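PDB 5IJX: tyrosine--tRNA ligase, mitochondrial from Coccidioides posadasii, which probably catalyses the ATP-dependent attachment of L-tyrosine to tRNA(Tyr), here as a C-terminally truncated form that keeps the class I catalytic domain. Local coordinates for residues V233-G238 with Y279-P284; F68-D73 with M88-A93; E42-V47 with T334-P339. All coordinates share one frame; numbering follows the deposited sequence.

Interaction 1: V233-G238 with Y279-P284; sequences VQVQVG and YGITTP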
loop_
_atom_site.group_PDB
_atom_site.type_symbol
_atom_site.label_atom_id
_atom_site.label_comp_id
_atom_site.label_asym_id
_atom_site.label_seq_id
_atom_site.Cartn_x
_atom_site.Cartn_y
_atom_site.Cartn_z
ATOM N N VAL A 233 -15.054 -10.064 -15.044
ATOM C CA VAL A 233 -15.226 -8.723 -15.596
ATOM C C VAL A 233 -13.949 -8.347 -16.336
ATOM O O VAL A 233 -12.886 -8.211 -15.722
ATOM C CB VAL A 233 -15.550 -7.700 -14.497
ATOM C CG1 VAL A 233 -15.623 -6.292 -15.078
ATOM C CG2 VAL A 233 -16.861 -8.064 -13.802
ATOM N N GLN A 234 -14.052 -8.155 -17.653
ATOM C CA GLN A 234 -12.880 -7.934 -18.489
ATOM C C GLN A 234 -12.822 -6.570 -19.160
ATOM O O GLN A 234 -11.778 -6.232 -19.729
ATOM C CB GLN A 234 -12.794 -9.015 -19.578
ATOM C CG GLN A 234 -12.314 -10.364 -19.066
ATOM C CD GLN A 234 -12.200 -11.402 -20.167
ATOM O OE1 GLN A 234 -12.781 -12.485 -20.077
ATOM N NE2 GLN A 234 -11.445 -11.079 -21.210
ATOM N N VAL A 235 -13.891 -5.779 -19.116
ATOM C CA VAL A 235 -13.929 -4.472 -19.761
ATOM C C VAL A 235 -14.237 -3.424 -18.703
ATOM O O VAL A 235 -15.209 -3.564 -17.952
ATOM C CB VAL A 235 -14.980 -4.423 -20.885
ATOM C CG1 VAL A 235 -14.880 -3.107 -21.643
ATOM C CG2 VAL A 235 -14.811 -5.604 -21.828
ATOM N N GLN A 236 -13.418 -2.377 -18.642
ATOM C CA GLN A 236 -13.709 -1.231 -17.787
ATOM C C GLN A 236 -14.181 -0.070 -18.649
ATOM O O GLN A 236 -13.541 0.268 -19.652
ATOM C CB GLN A 236 -12.494 -0.804 -16.958
ATOM C CG GLN A 236 -12.843 0.262 -15.908
ATOM C CD GLN A 236 -11.664 0.743 -15.068
ATOM O OE1 GLN A 236 -11.777 1.734 -14.348
ATOM N NE2 GLN A 236 -10.537 0.043 -15.145
ATOM N N VAL A 237 -15.297 0.535 -18.255
ATOM C CA VAL A 237 -15.900 1.647 -18.979
ATOM C C VAL A 237 -15.772 2.899 -18.129
ATOM O O VAL A 237 -15.957 2.852 -16.906
ATOM C CB VAL A 237 -17.377 1.365 -19.315
ATOM C CG1 VAL A 237 -17.942 2.484 -20.178
ATOM C CG2 VAL A 237 -17.521 0.012 -20.001
ATOM N N GLY A 238 -15.468 4.021 -18.775
ATOM C CA GLY A 238 -15.385 5.274 -18.051
ATOM C C GLY A 238 -15.538 6.457 -18.980
ATOM O O GLY A 238 -15.663 6.313 -20.198
ATOM N N TYR A 279 -9.703 -5.007 -21.332
ATOM C CA TYR A 279 -9.950 -3.959 -22.311
ATOM C C TYR A 279 -10.686 -2.801 -21.646
ATOM O O TYR A 279 -11.221 -2.919 -20.537
ATOM C CB TYR A 279 -10.762 -4.483 -23.502
ATOM C CG TYR A 279 -10.077 -5.576 -24.296
ATOM C CD1 TYR A 279 -9.341 -5.278 -25.437
ATOM C CD2 TYR A 279 -10.172 -6.906 -23.909
ATOM C CE1 TYR A 279 -8.717 -6.274 -26.167
ATOM C CE2 TYR A 279 -9.552 -7.908 -24.633
ATOM C CZ TYR A 279 -8.826 -7.587 -25.760
ATOM O OH TYR A 279 -8.208 -8.583 -26.482
ATOM N N GLY A 280 -10.719 -1.669 -22.350
ATOM C CA GLY A 280 -11.385 -0.492 -21.839
ATOM C C GLY A 280 -12.216 0.184 -22.911
ATOM O O GLY A 280 -11.970 0.035 -24.110
ATOM N N ILE A 281 -13.213 0.941 -22.450
ATOM C CA ILE A 281 -14.030 1.785 -23.314
ATOM C C ILE A 281 -14.200 3.138 -22.638
ATOM O O ILE A 281 -14.519 3.211 -21.444
ATOM C CB ILE A 281 -15.405 1.158 -23.616
ATOM C CG1 ILE A 281 -15.232 -0.224 -24.253
ATOM C CG2 ILE A 281 -16.206 2.069 -24.547
ATOM C CD1 ILE A 281 -16.532 -0.976 -24.450
ATOM N N THR A 282 -13.989 4.207 -23.403
ATOM C CA THR A 282 -14.177 5.571 -22.928
ATOM C C THR A 282 -15.273 6.229 -23.752
ATOM O O THR A 282 -15.262 6.151 -24.988
ATOM C CB THR A 282 -12.885 6.390 -23.025
ATOM O OG1 THR A 282 -12.415 6.393 -24.379
ATOM C CG2 THR A 282 -11.811 5.816 -22.107
ATOM N N THR A 283 -16.208 6.873 -23.060
ATOM C CA THR A 283 -17.337 7.565 -23.659
ATOM C C THR A 283 -16.990 9.018 -23.936
ATOM O O THR A 283 -16.012 9.549 -23.401
ATOM C CB THR A 283 -18.543 7.511 -22.728
ATOM O OG1 THR A 283 -18.299 8.344 -21.589
ATOM C CG2 THR A 283 -18.802 6.089 -22.260
ATOM N N PRO A 284 -17.779 9.695 -24.772
ATOM C CA PRO A 284 -17.569 11.135 -24.974
ATOM C C PRO A 284 -17.730 11.935 -23.691
ATOM O O PRO A 284 -18.004 11.373 -22.625
ATOM C CB PRO A 284 -18.645 11.503 -26.002
ATOM C CG PRO A 284 -18.929 10.227 -26.726
ATOM C CD PRO A 284 -18.776 9.144 -25.706
#
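Strand 233-238 and strand 279-283 run parallel, pairing Val235 with Tyr279 and Gly238 with Thr282, their axes 4.5 Å apart at the closest and turned by 21°. Five backbone hydrogen bonds alternate between them, from Tyr279 N to Gln234 O (2.9 Å) at one end to Thr283 N to Gly238 O (3.0 Å) at the other. On the face that bears Val235, Val237, Tyr279 and Ile281, branched side chains meet: Val235 CG1 lies 3.9 Å from Ile281 CD1. That methyl stands anti to the backbone N of Val235 (chi1 -173°), which brings it over the neighbouring strand, while Ile281 extends CG1 and CD1 back to it. Farther along, Val237 CG2 packs more loosely on Ile281 CB, and Val237 CG1 comes within 4.3 Å of Thr283 CG2. These two strands belong to a beta-alpha-beta unit, joined through helix 243-259, in the parallel part of the Rossmann-like sheet of class I synthetases. On the opposite face Gln236 reaches the ligand: extended with CG anti to the backbone N (chi1 -172°), it carries its amide away from strand 279-283 and touches the bound tyrosine, with OE1 hydrogen-bonded to Gln221 NE2. Its partner Gly280 has no side chain to set beside it. Thr282 lies on this face too, and its OG1 bonds to Ser49 OG, while the backbone of Gly280 bonds to Val51, so the antiparallel strand 49-51 continues the sheet beyond strand 279-283. At the other end, Tyr279 reaches out to helix 54-63 and its OH bonds to Asp274 O.

Interaction 2: F68-D73 with M88-A93; sequences FYAGVD and MILGWA. With TYR (tyrosine), chain B.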
loop_
_atom_site.group_PDB
_atom_site.type_symbol
_atom_site.label_atom_id
_atom_site.label_comp_id
_atom_site.label_asym_id
_atom_site.label_seq_id
_atom_site.Cartn_x
_atom_site.Cartn_y
_atom_site.Cartn_z
ATOM N N PHE A 68 -18.723 -6.050 -17.766
ATOM C CA PHE A 68 -18.336 -4.649 -17.841
ATOM C C PHE A 68 -18.521 -4.013 -16.470
ATOM O O PHE A 68 -19.343 -4.469 -15.668
ATOM C CB PHE A 68 -19.180 -3.888 -18.880
ATOM C CG PHE A 68 -19.122 -4.473 -20.268
ATOM C CD1 PHE A 68 -18.560 -3.757 -21.311
ATOM C CD2 PHE A 68 -19.636 -5.732 -20.529
ATOM C CE1 PHE A 68 -18.505 -4.290 -22.586
ATOM C CE2 PHE A 68 -19.581 -6.268 -21.800
ATOM C CZ PHE A 68 -19.016 -5.547 -22.830
ATOM N N TYR A 69 -17.761 -2.956 -16.194
ATOM C CA TYR A 69 -17.959 -2.229 -14.949
ATOM C C TYR A 69 -17.517 -0.783 -15.113
ATOM O O TYR A 69 -16.600 -0.475 -15.880
ATOM C CB TYR A 69 -17.223 -2.898 -13.772
ATOM C CG TYR A 69 -15.882 -2.294 -13.397
ATOM C CD1 TYR A 69 -15.799 -1.260 -12.470
ATOM C CD2 TYR A 69 -14.700 -2.775 -13.943
ATOM C CE1 TYR A 69 -14.579 -0.712 -12.114
ATOM C CE2 TYR A 69 -13.475 -2.231 -13.593
ATOM C CZ TYR A 69 -13.423 -1.199 -12.677
ATOM O OH TYR A 69 -12.209 -0.652 -12.321
ATOM N N ALA A 70 -18.205 0.102 -14.393
ATOM C CA ALA A 70 -17.871 1.516 -14.322
ATOM C C ALA A 70 -17.902 1.947 -12.864
ATOM O O ALA A 70 -18.705 1.450 -12.070
ATOM C CB ALA A 70 -18.841 2.377 -15.147
ATOM N N GLY A 71 -17.018 2.869 -12.514
ATOM C CA GLY A 71 -16.862 3.312 -11.136
ATOM C C GLY A 71 -17.140 4.791 -10.995
ATOM O O GLY A 71 -16.743 5.591 -11.845
ATOM N N VAL A 72 -17.825 5.153 -9.913
ATOM C CA VAL A 72 -18.087 6.545 -9.571
ATOM C C VAL A 72 -17.577 6.791 -8.161
ATOM O O VAL A 72 -17.879 6.022 -7.241
ATOM C CB VAL A 72 -19.582 6.889 -9.671
ATOM C CG1 VAL A 72 -19.815 8.338 -9.277
ATOM C CG2 VAL A 72 -20.075 6.643 -11.075
ATOM N N ASP A 73 -16.809 7.863 -7.994
ATOM C CA ASP A 73 -16.355 8.262 -6.673
ATOM C C ASP A 73 -17.410 9.149 -6.026
ATOM O O ASP A 73 -17.732 10.209 -6.577
ATOM C CB ASP A 73 -15.031 8.999 -6.759
ATOM C CG ASP A 73 -13.849 8.123 -6.375
ATOM O OD1 ASP A 73 -14.001 6.882 -6.350
ATOM O OD2 ASP A 73 -12.766 8.683 -6.098
HETATM N N MSE A 88 -25.048 4.136 -19.379
HETATM C CA MSE A 88 -25.781 3.787 -20.587
HETATM C C MSE A 88 -25.152 2.534 -21.175
HETATM O O MSE A 88 -25.841 1.532 -21.384
HETATM C CB MSE A 88 -25.768 4.927 -21.609
HETATM C CG MSE A 88 -26.576 6.158 -21.211
HETATM SE SE MSE A 88 -28.431 5.781 -20.739
HETATM C CE MSE A 88 -28.924 4.675 -22.265
ATOM N N ILE A 89 -23.835 2.573 -21.403
ATOM C CA ILE A 89 -23.149 1.394 -21.923
ATOM C C ILE A 89 -23.483 0.182 -21.063
ATOM O O ILE A 89 -24.002 -0.829 -21.557
ATOM C CB ILE A 89 -21.630 1.642 -22.013
ATOM C CG1 ILE A 89 -21.340 2.668 -23.117
ATOM C CG2 ILE A 89 -20.878 0.329 -22.268
ATOM C CD1 ILE A 89 -19.864 2.905 -23.416
ATOM N N LEU A 90 -23.235 0.282 -19.754
ATOM C CA LEU A 90 -23.596 -0.809 -18.856
ATOM C C LEU A 90 -25.026 -1.259 -19.115
ATOM O O LEU A 90 -25.287 -2.445 -19.351
ATOM C CB LEU A 90 -23.432 -0.383 -17.395
ATOM C CG LEU A 90 -22.016 -0.178 -16.846
ATOM C CD1 LEU A 90 -22.068 -0.080 -15.331
ATOM C CD2 LEU A 90 -21.058 -1.284 -17.270
ATOM N N GLY A 91 -25.961 -0.312 -19.103
ATOM C CA GLY A 91 -27.350 -0.611 -19.384
ATOM C C GLY A 91 -27.455 -1.485 -20.611
ATOM O O GLY A 91 -27.943 -2.621 -20.542
ATOM N N TRP A 92 -26.956 -0.976 -21.740
ATOM C CA TRP A 92 -26.976 -1.768 -22.962
ATOM C C TRP A 92 -26.375 -3.141 -22.703
ATOM O O TRP A 92 -27.030 -4.169 -22.915
ATOM C CB TRP A 92 -26.224 -1.041 -24.079
ATOM C CG TRP A 92 -26.987 0.122 -24.654
ATOM C CD1 TRP A 92 -26.673 1.446 -24.546
ATOM C CD2 TRP A 92 -28.198 0.059 -25.421
ATOM N NE1 TRP A 92 -27.611 2.211 -25.201
ATOM C CE2 TRP A 92 -28.556 1.383 -25.746
ATOM C CE3 TRP A 92 -29.012 -0.988 -25.864
ATOM C CZ2 TRP A 92 -29.688 1.686 -26.493
ATOM C CZ3 TRP A 92 -30.139 -0.681 -26.605
ATOM C CH2 TRP A 92 -30.466 0.643 -26.910
ATOM N N ALA A 93 -25.139 -3.171 -22.200
ATOM C CA ALA A 93 -24.493 -4.440 -21.889
ATOM C C ALA A 93 -25.447 -5.359 -21.141
ATOM O O ALA A 93 -25.677 -6.507 -21.542
ATOM C CB ALA A 93 -23.225 -4.191 -21.071
HETATM N N TYR B . -12.006 7.468 -11.062
HETATM C CA TYR B . -13.463 7.531 -11.078
HETATM C C TYR B . -13.943 8.978 -10.962
HETATM O O TYR B . -15.040 9.330 -11.404
HETATM C CB TYR B . -14.045 6.691 -9.936
HETATM C CG TYR B . -13.586 5.244 -9.917
HETATM C CD1 TYR B . -13.385 4.536 -11.096
HETATM C CD2 TYR B . -13.354 4.587 -8.716
HETATM C CE1 TYR B . -12.966 3.214 -11.076
HETATM C CE2 TYR B . -12.934 3.268 -8.686
HETATM C CZ TYR B . -12.741 2.586 -9.867
HETATM O OH TYR B . -12.325 1.274 -9.833
HETATM O OXT TYR B . -13.242 9.834 -10.420
#
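Leu90 of helix 88-93 meets the strand 68-72 with both its methyl groups. CD2 closes on Phe68 CB at 3.6 Å, and CD1 comes to 4.1 Å from Ala70 CB, so the forked tip straddles two residues whose CB atoms point to the same side of the strand. One turn on, Ala93 CB sits over a face of the Phe68 ring, 4.3 Å from its centroid and 23° off the normal: a CH-pi contact displaced toward the rim on the CD2 side. Phe68 holds CG anti to its carbonyl carbon (chi1 -57°), which turns the ring so that one face lies against Ala93 CB. No hydrogen bond crosses between the segments; the side chains that meet are all apolar.

Tyr69, between Phe68 and Ala70, points the other way, into the tyrosine pocket. Its OH lies 3.1 Å from the OH of the bound tyrosine in a hydrogen bond, and the ligand's hydroxyl approaches in the plane of the Tyr69 ring, at its edge. Gly71, with no side chain, runs close beside the ligand, its O 3.5 Å from the ligand CB. Asp73 OD1 is 3.4 Å from the ligand CD2, its carboxylate held in turn by Thr108 OG1 and Tyr217 OH.

The strand thus gives one face to the helix and the other to the substrate. Strand 67-72 lies between strands 233-239 and 99-104, while helix 84-95, the connection in the beta-alpha-beta crossover to strand 99-104, also places Ile89 against Val237 and Leu90 against Phe102.

Interaction 3: E42-V47 with T334-P339; sequences EERGLV and TFVPTP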
loop_
_atom_site.group_PDB
_atom_site.type_symbol
_atom_site.label_atom_id
_atom_site.label_comp_id
_atom_site.label_asym_id
_atom_site.label_seq_id
_atom_site.Cartn_x
_atom_site.Cartn_y
_atom_site.Cartn_z
ATOM N N GLU A 42 -20.843 1.871 -30.977
ATOM C CA GLU A 42 -20.280 2.928 -31.812
ATOM C C GLU A 42 -21.379 3.676 -32.557
ATOM O O GLU A 42 -21.404 4.912 -32.567
ATOM C CB GLU A 42 -19.268 2.338 -32.796
ATOM C CG GLU A 42 -18.018 1.772 -32.142
ATOM C CD GLU A 42 -17.085 1.114 -33.140
ATOM O OE1 GLU A 42 -17.542 0.778 -34.251
ATOM O OE2 GLU A 42 -15.891 0.936 -32.814
ATOM N N GLU A 43 -22.301 2.944 -33.189
ATOM C CA GLU A 43 -23.366 3.606 -33.932
ATOM C C GLU A 43 -24.267 4.429 -33.019
ATOM O O GLU A 43 -25.024 5.271 -33.514
ATOM C CB GLU A 43 -24.180 2.573 -34.724
ATOM C CG GLU A 43 -25.558 2.229 -34.159
ATOM C CD GLU A 43 -26.300 1.223 -35.024
ATOM O OE1 GLU A 43 -25.798 0.894 -36.119
ATOM O OE2 GLU A 43 -27.387 0.764 -34.609
ATOM N N ARG A 44 -24.203 4.212 -31.707
ATOM C CA ARG A 44 -24.905 5.051 -30.746
ATOM C C ARG A 44 -24.054 6.212 -30.246
ATOM O O ARG A 44 -24.550 7.039 -29.475
ATOM C CB ARG A 44 -25.373 4.215 -29.546
ATOM C CG ARG A 44 -26.244 3.017 -29.902
ATOM C CD ARG A 44 -27.586 3.418 -30.503
ATOM N NE ARG A 44 -28.455 4.091 -29.538
ATOM C CZ ARG A 44 -29.772 4.214 -29.674
ATOM N NH1 ARG A 44 -30.388 3.704 -30.733
ATOM N NH2 ARG A 44 -30.482 4.842 -28.747
ATOM N N GLY A 45 -22.790 6.292 -30.657
ATOM C CA GLY A 45 -21.939 7.389 -30.245
ATOM C C GLY A 45 -21.497 7.340 -28.803
ATOM O O GLY A 45 -21.013 8.347 -28.281
ATOM N N LEU A 46 -21.649 6.193 -28.139
ATOM C CA LEU A 46 -21.207 6.051 -26.758
ATOM C C LEU A 46 -19.735 5.684 -26.642
ATOM O O LEU A 46 -19.219 5.618 -25.521
ATOM C CB LEU A 46 -22.045 4.988 -26.040
ATOM C CG LEU A 46 -23.532 5.296 -25.847
ATOM C CD1 LEU A 46 -24.239 4.104 -25.223
ATOM C CD2 LEU A 46 -23.733 6.540 -24.989
ATOM N N VAL A 47 -19.051 5.448 -27.755
ATOM C CA VAL A 47 -17.664 5.004 -27.747
ATOM C C VAL A 47 -16.814 6.187 -28.187
ATOM O O VAL A 47 -16.723 6.489 -29.381
ATOM C CB VAL A 47 -17.445 3.791 -28.657
ATOM C CG1 VAL A 47 -15.983 3.358 -28.626
ATOM C CG2 VAL A 47 -18.353 2.645 -28.239
ATOM N N THR A 334 -30.922 7.336 -24.789
ATOM C CA THR A 334 -32.183 6.604 -24.838
ATOM C C THR A 334 -31.955 5.218 -25.425
ATOM O O THR A 334 -30.907 4.926 -26.008
ATOM C CB THR A 334 -33.247 7.342 -25.665
ATOM O OG1 THR A 334 -32.918 7.255 -27.056
ATOM C CG2 THR A 334 -33.338 8.805 -25.260
ATOM N N PHE A 335 -32.961 4.359 -25.259
ATOM C CA PHE A 335 -32.967 3.023 -25.840
ATOM C C PHE A 335 -33.797 2.941 -27.115
ATOM O O PHE A 335 -33.997 1.842 -27.642
ATOM C CB PHE A 335 -33.497 1.999 -24.829
ATOM C CG PHE A 335 -32.483 1.546 -23.805
ATOM C CD1 PHE A 335 -31.233 2.138 -23.711
ATOM C CD2 PHE A 335 -32.787 0.507 -22.941
ATOM C CE1 PHE A 335 -30.316 1.703 -22.772
ATOM C CE2 PHE A 335 -31.873 0.073 -22.001
ATOM C CZ PHE A 335 -30.638 0.671 -21.916
ATOM N N VAL A 336 -34.284 4.069 -27.624
ATOM C CA VAL A 336 -35.129 4.009 -28.819
ATOM C C VAL A 336 -34.322 3.413 -29.966
ATOM O O VAL A 336 -33.124 3.731 -30.107
ATOM C CB VAL A 336 -35.657 5.406 -29.186
ATOM C CG1 VAL A 336 -36.354 6.048 -27.995
ATOM C CG2 VAL A 336 -34.531 6.289 -29.681
ATOM N N PRO A 337 -34.897 2.548 -30.800
ATOM C CA PRO A 337 -34.133 2.004 -31.929
ATOM C C PRO A 337 -33.598 3.104 -32.832
ATOM O O PRO A 337 -34.182 4.185 -32.947
ATOM C CB PRO A 337 -35.157 1.129 -32.662
ATOM C CG PRO A 337 -36.142 0.746 -31.614
ATOM C CD PRO A 337 -36.225 1.921 -30.682
ATOM N N THR A 338 -32.468 2.816 -33.478
ATOM C CA THR A 338 -31.892 3.777 -34.413
ATOM C C THR A 338 -32.825 4.116 -35.571
ATOM O O THR A 338 -32.906 5.305 -35.926
ATOM C CB THR A 338 -30.550 3.255 -34.944
ATOM O OG1 THR A 338 -30.749 2.026 -35.652
ATOM C CG2 THR A 338 -29.575 3.020 -33.803
ATOM N N PRO A 339 -33.539 3.170 -36.194
ATOM C CA PRO A 339 -34.449 3.577 -37.280
ATOM C C PRO A 339 -35.554 4.500 -36.803
ATOM O O PRO A 339 -35.872 5.482 -37.484
ATOM C CB PRO A 339 -34.992 2.239 -37.800
ATOM C CG PRO A 339 -34.869 1.317 -36.648
ATOM C CD PRO A 339 -33.611 1.718 -35.948
#
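Arg44 reaches from just beyond helix 37-43 to the turn before helix 338-350, and its guanidinium carries the tightly packed half of the contact. NH1 donates to Val336 O at 2.8 Å, nearly in the guanidinium plane and almost in line with the carbonyl bond. NH2 adds weak bonds to the same oxygen and to Thr334 O, while NE bonds to Lys331 O. Bends at chi2 (-66°) and chi3 (-68°) fold the chain and bring the edge of the flat group to Val336 O and Thr334 O. Trp92 of helix 84-95 touches Arg44 as well, and this part is buried.

The outer side is looser. Glu43 and Thr338, both partly exposed, cross at about a right angle, with Glu43 OE2 close to Thr338 CG2; Glu43 OE1 bonds to Gln35 NE2. Pro337, exposed and turned away, occupies the N-cap position of helix 338-350.

Gly45, with positive phi (72°), leaves the helix in a Schellman motif, which turns the chain just after Arg44. Arg44, at a helix end closed by this motif, links it to the carbonyls leading into the next helix by one good and two weak bonds.

Overall arrangement
Interactions 1 and 2 lie near the centre of the chain, their centres 8 Å apart, and share one sheet: strand 67-72 is the neighbour of strand 233-239, and Tyr69 and Val237 probably bond through their backbones. Interaction 3 sits farther out, about 17 Å from interaction 1 and 15 Å from interaction 2 by their centres. In sequence its two segments enclose the others, and both segments of interaction 2 come earlier than those of interaction 1. Helix 84-95 bridges the three: the tip of Ile89 meets both Thr283 and Leu46, while Trp92 packs on Phe335. The tyrosine-binding sheet is thus connected, through one of the helices packed on it, to the segment leading into helix 338-350.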